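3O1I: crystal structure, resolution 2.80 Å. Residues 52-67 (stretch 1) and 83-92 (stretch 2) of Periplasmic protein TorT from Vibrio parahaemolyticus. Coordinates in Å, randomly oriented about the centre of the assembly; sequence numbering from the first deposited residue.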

# COMPACT_ATOMS: atom_id res chain seq x y z
N GLN D 52 -3.42 9.88 -21.98
CA GLN D 52 -3.46 9.49 -23.39
C GLN D 52 -3.28 10.72 -24.27
O GLN D 52 -2.60 10.65 -25.30
CB GLN D 52 -4.78 8.76 -23.72
CG GLN D 52 -4.76 8.06 -25.09
CD GLN D 52 -6.03 7.29 -25.41
OE1 GLN D 52 -7.14 7.82 -25.33
NE2 GLN D 52 -5.88 6.02 -25.80
N GLU D 53 -3.89 11.84 -23.87
CA GLU D 53 -3.76 13.10 -24.61
C GLU D 53 -2.29 13.42 -24.74
O GLU D 53 -1.83 13.83 -25.80
CB GLU D 53 -4.44 14.24 -23.85
CG GLU D 53 -5.94 14.12 -23.75
CD GLU D 53 -6.55 15.25 -22.97
OE1 GLU D 53 -6.11 15.48 -21.82
OE2 GLU D 53 -7.46 15.92 -23.49
N GLN D 54 -1.55 13.21 -23.66
CA GLN D 54 -0.12 13.46 -23.66
C GLN D 54 0.64 12.42 -24.49
O GLN D 54 1.52 12.77 -25.28
CB GLN D 54 0.41 13.49 -22.21
CG GLN D 54 -0.37 14.40 -21.24
CD GLN D 54 -0.42 15.87 -21.67
OE1 GLN D 54 0.61 16.53 -21.80
NE2 GLN D 54 -1.64 16.38 -21.90
N GLN D 55 0.30 11.15 -24.33
CA GLN D 55 0.96 10.08 -25.10
C GLN D 55 0.63 10.28 -26.57
O GLN D 55 1.40 9.90 -27.46
CB GLN D 55 0.47 8.70 -24.65
CG GLN D 55 0.86 8.32 -23.23
CD GLN D 55 0.67 6.84 -22.95
OE1 GLN D 55 -0.45 6.33 -23.01
NE2 GLN D 55 1.76 6.14 -22.63
N LEU D 56 -0.52 10.88 -26.80
CA LEU D 56 -1.01 11.18 -28.15
C LEU D 56 -0.12 12.29 -28.70
O LEU D 56 0.28 12.27 -29.86
CB LEU D 56 -2.46 11.65 -28.05
CG LEU D 56 -3.39 11.48 -29.24
CD1 LEU D 56 -3.27 10.07 -29.81
CD2 LEU D 56 -4.81 11.78 -28.79
N ALA D 57 0.18 13.26 -27.84
CA ALA D 57 1.05 14.37 -28.19
C ALA D 57 2.49 13.86 -28.24
O ALA D 57 3.32 14.40 -28.97
CB ALA D 57 0.92 15.49 -27.16
N LEU D 58 2.78 12.83 -27.46
CA LEU D 58 4.11 12.25 -27.44
C LEU D 58 4.35 11.55 -28.76
O LEU D 58 5.45 11.58 -29.30
CB LEU D 58 4.25 11.24 -26.30
CG LEU D 58 5.46 10.30 -26.41
CD1 LEU D 58 6.76 11.10 -26.50
CD2 LEU D 58 5.49 9.39 -25.21
N CYS D 59 3.30 10.92 -29.28
CA CYS D 59 3.43 10.22 -30.55
C CYS D 59 3.91 11.20 -31.62
O CYS D 59 4.90 10.95 -32.30
CB CYS D 59 2.09 9.62 -30.97
SG CYS D 59 1.73 7.94 -30.34
N THR D 60 3.21 12.33 -31.74
CA THR D 60 3.56 13.35 -32.72
C THR D 60 5.03 13.76 -32.58
O THR D 60 5.78 13.71 -33.56
CB THR D 60 2.66 14.61 -32.56
OG1 THR D 60 2.97 15.29 -31.34
CG2 THR D 60 1.19 14.21 -32.54
N GLN D 61 5.43 14.16 -31.37
CA GLN D 61 6.81 14.57 -31.10
C GLN D 61 7.78 13.51 -31.60
O GLN D 61 8.87 13.81 -32.06
CB GLN D 61 7.02 14.80 -29.59
CG GLN D 61 5.98 15.72 -28.95
CD GLN D 61 6.25 16.02 -27.48
OE1 GLN D 61 6.54 15.12 -26.69
NE2 GLN D 61 6.13 17.29 -27.11
N TRP D 62 7.36 12.25 -31.51
CA TRP D 62 8.20 11.14 -31.96
C TRP D 62 8.23 11.14 -33.48
O TRP D 62 9.06 10.48 -34.10
CB TRP D 62 7.63 9.82 -31.45
CG TRP D 62 8.48 8.63 -31.77
CD1 TRP D 62 9.76 8.39 -31.35
CD2 TRP D 62 8.08 7.47 -32.53
NE1 TRP D 62 10.18 7.16 -31.80
CE2 TRP D 62 9.18 6.58 -32.52
CE3 TRP D 62 6.91 7.11 -33.21
CZ2 TRP D 62 9.14 5.34 -33.17
CZ3 TRP D 62 6.87 5.88 -33.85
CH2 TRP D 62 7.98 5.01 -33.83
N GLY D 63 7.30 11.89 -34.07
CA GLY D 63 7.22 11.98 -35.51
C GLY D 63 6.47 10.84 -36.16
O GLY D 63 6.93 10.25 -37.13
N ALA D 64 5.30 10.52 -35.62
CA ALA D 64 4.49 9.44 -36.15
C ALA D 64 3.69 9.92 -37.37
O ALA D 64 2.88 10.84 -37.28
CB ALA D 64 3.55 8.92 -35.07
N ASN D 65 3.95 9.28 -38.51
CA ASN D 65 3.28 9.61 -39.76
C ASN D 65 1.77 9.42 -39.61
O ASN D 65 0.97 10.32 -39.88
CB ASN D 65 3.81 8.71 -40.88
CG ASN D 65 5.33 8.74 -40.96
OD1 ASN D 65 5.94 9.80 -41.08
ND2 ASN D 65 5.95 7.56 -40.90
N ALA D 66 1.39 8.22 -39.17
CA ALA D 66 -0.01 7.88 -38.94
C ALA D 66 -0.05 7.18 -37.59
O ALA D 66 0.85 6.40 -37.24
CB ALA D 66 -0.51 6.95 -40.04
N ILE D 67 -1.09 7.45 -36.81
CA ILE D 67 -1.21 6.82 -35.50
C ILE D 67 -2.54 6.08 -35.32
O ILE D 67 -3.61 6.60 -35.64
CB ILE D 67 -1.06 7.86 -34.36
CG1 ILE D 67 -2.18 8.90 -34.45
CG2 ILE D 67 0.30 8.52 -34.45
CD1 ILE D 67 -2.13 9.94 -33.35
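Stretch 2 (83-92) SWVGNTPVFA

The indole of Trp-84 takes the CB of an acidic residue on one face: Glu-53 CB stands over the six-membered ring, 3.5 Å from the ring centroid and 16° off the normal, in a CH-pi contact. The Trp-84 side chain sits among Glu-53, Gln-54, Leu-56 and Ala-57, with Ala-57 CB at the ring edge, 4.4 Å from Trp-84 CE3. Here the end of a helix that enters stretch 2 from earlier in the chain meets the helix of stretch 1, and the CA atoms of Ala-57 and Trp-84 approach to 5.3 Å. Val-85 follows, its CG2 4.0 Å from Leu-56 CG and its CG1 3.3 Å from Ile-67 CD1.

Gly-86 then leaves helical geometry with positive phi, and a type II' turn from Val-85 to Thr-88 redirects the chain; Thr-88 OG1 donates to Val-85 O (2.9 Å). Beyond it, stretch 2 runs parallel to the end of stretch 1. Ile-67 is clasped on both its polar backbone atoms: Ile-67 N donates to Pro-89 O (3.1 Å), and Phe-91 N donates to Ile-67 O (2.9 Å). Ile-67 and Val-90 thus pair with their side chains on the same face, Ile-67 CG1 lying 4.0 Å from Val-90 CG1, while Ala-66 CB packs 3.4 Å from Pro-89 CG and 4.0 Å from Phe-91 CE1.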

# COMPACT_ATOMS: atom_id res chain seq x y z
N SER D 83 -5.83 18.88 -32.70
CA SER D 83 -5.23 19.73 -31.67
C SER D 83 -4.18 18.99 -30.82
O SER D 83 -3.51 19.61 -29.99
CB SER D 83 -6.34 20.29 -30.77
OG SER D 83 -5.84 20.99 -29.66
N TRP D 84 -4.04 17.69 -31.02
CA TRP D 84 -3.06 16.90 -30.28
C TRP D 84 -2.12 16.18 -31.25
O TRP D 84 -1.02 15.78 -30.87
CB TRP D 84 -3.73 15.85 -29.37
CG TRP D 84 -4.67 16.40 -28.35
CD1 TRP D 84 -6.01 16.65 -28.51
CD2 TRP D 84 -4.35 16.80 -27.01
NE1 TRP D 84 -6.54 17.18 -27.36
CE2 TRP D 84 -5.54 17.29 -26.42
CE3 TRP D 84 -3.17 16.80 -26.25
CZ2 TRP D 84 -5.59 17.77 -25.10
CZ3 TRP D 84 -3.22 17.28 -24.94
CH2 TRP D 84 -4.42 17.75 -24.38
N VAL D 85 -2.55 16.02 -32.50
CA VAL D 85 -1.72 15.32 -33.48
C VAL D 85 -1.44 16.10 -34.76
O VAL D 85 -0.44 15.85 -35.44
CB VAL D 85 -2.35 13.96 -33.86
CG1 VAL D 85 -1.27 12.97 -34.23
CG2 VAL D 85 -3.17 13.42 -32.71
N GLY D 86 -2.32 17.03 -35.11
CA GLY D 86 -2.12 17.82 -36.31
C GLY D 86 -2.60 17.17 -37.60
O GLY D 86 -3.73 16.68 -37.67
N ASN D 87 -1.76 17.17 -38.63
CA ASN D 87 -2.13 16.59 -39.92
C ASN D 87 -2.08 15.09 -39.88
O ASN D 87 -2.48 14.43 -40.85
CB ASN D 87 -1.20 17.06 -41.04
CG ASN D 87 0.15 16.33 -41.05
OD1 ASN D 87 0.91 16.38 -40.07
ND2 ASN D 87 0.46 15.66 -42.16
N THR D 88 -1.58 14.54 -38.78
CA THR D 88 -1.47 13.10 -38.67
C THR D 88 -2.80 12.39 -38.89
O THR D 88 -3.82 12.78 -38.32
CB THR D 88 -0.90 12.69 -37.32
OG1 THR D 88 0.24 13.51 -37.02
CG2 THR D 88 -0.47 11.23 -37.34
N PRO D 89 -2.80 11.35 -39.74
CA PRO D 89 -3.98 10.54 -40.06
C PRO D 89 -4.14 9.50 -38.97
O PRO D 89 -3.20 8.74 -38.68
CB PRO D 89 -3.60 9.92 -41.40
CG PRO D 89 -2.13 9.68 -41.24
CD PRO D 89 -1.66 10.98 -40.61
N VAL D 90 -5.31 9.46 -38.36
CA VAL D 90 -5.57 8.51 -37.29
C VAL D 90 -6.34 7.29 -37.78
O VAL D 90 -7.13 7.38 -38.72
CB VAL D 90 -6.37 9.16 -36.13
CG1 VAL D 90 -5.67 10.42 -35.66
CG2 VAL D 90 -7.78 9.49 -36.59
N PHE D 91 -6.08 6.16 -37.14
CA PHE D 91 -6.73 4.90 -37.47
C PHE D 91 -7.32 4.32 -36.19
O PHE D 91 -6.57 3.90 -35.30
CB PHE D 91 -5.73 3.89 -38.05
CG PHE D 91 -5.34 4.16 -39.48
CD1 PHE D 91 -4.34 5.08 -39.79
CD2 PHE D 91 -5.97 3.48 -40.52
CE1 PHE D 91 -3.99 5.33 -41.11
CE2 PHE D 91 -5.62 3.72 -41.85
CZ PHE D 91 -4.62 4.65 -42.14
N ALA D 92 -8.65 4.30 -36.08
CA ALA D 92 -9.30 3.73 -34.89
C ALA D 92 -8.96 2.24 -34.86
O ALA D 92 -9.10 1.55 -35.86
CB ALA D 92 -10.81 3.94 -34.96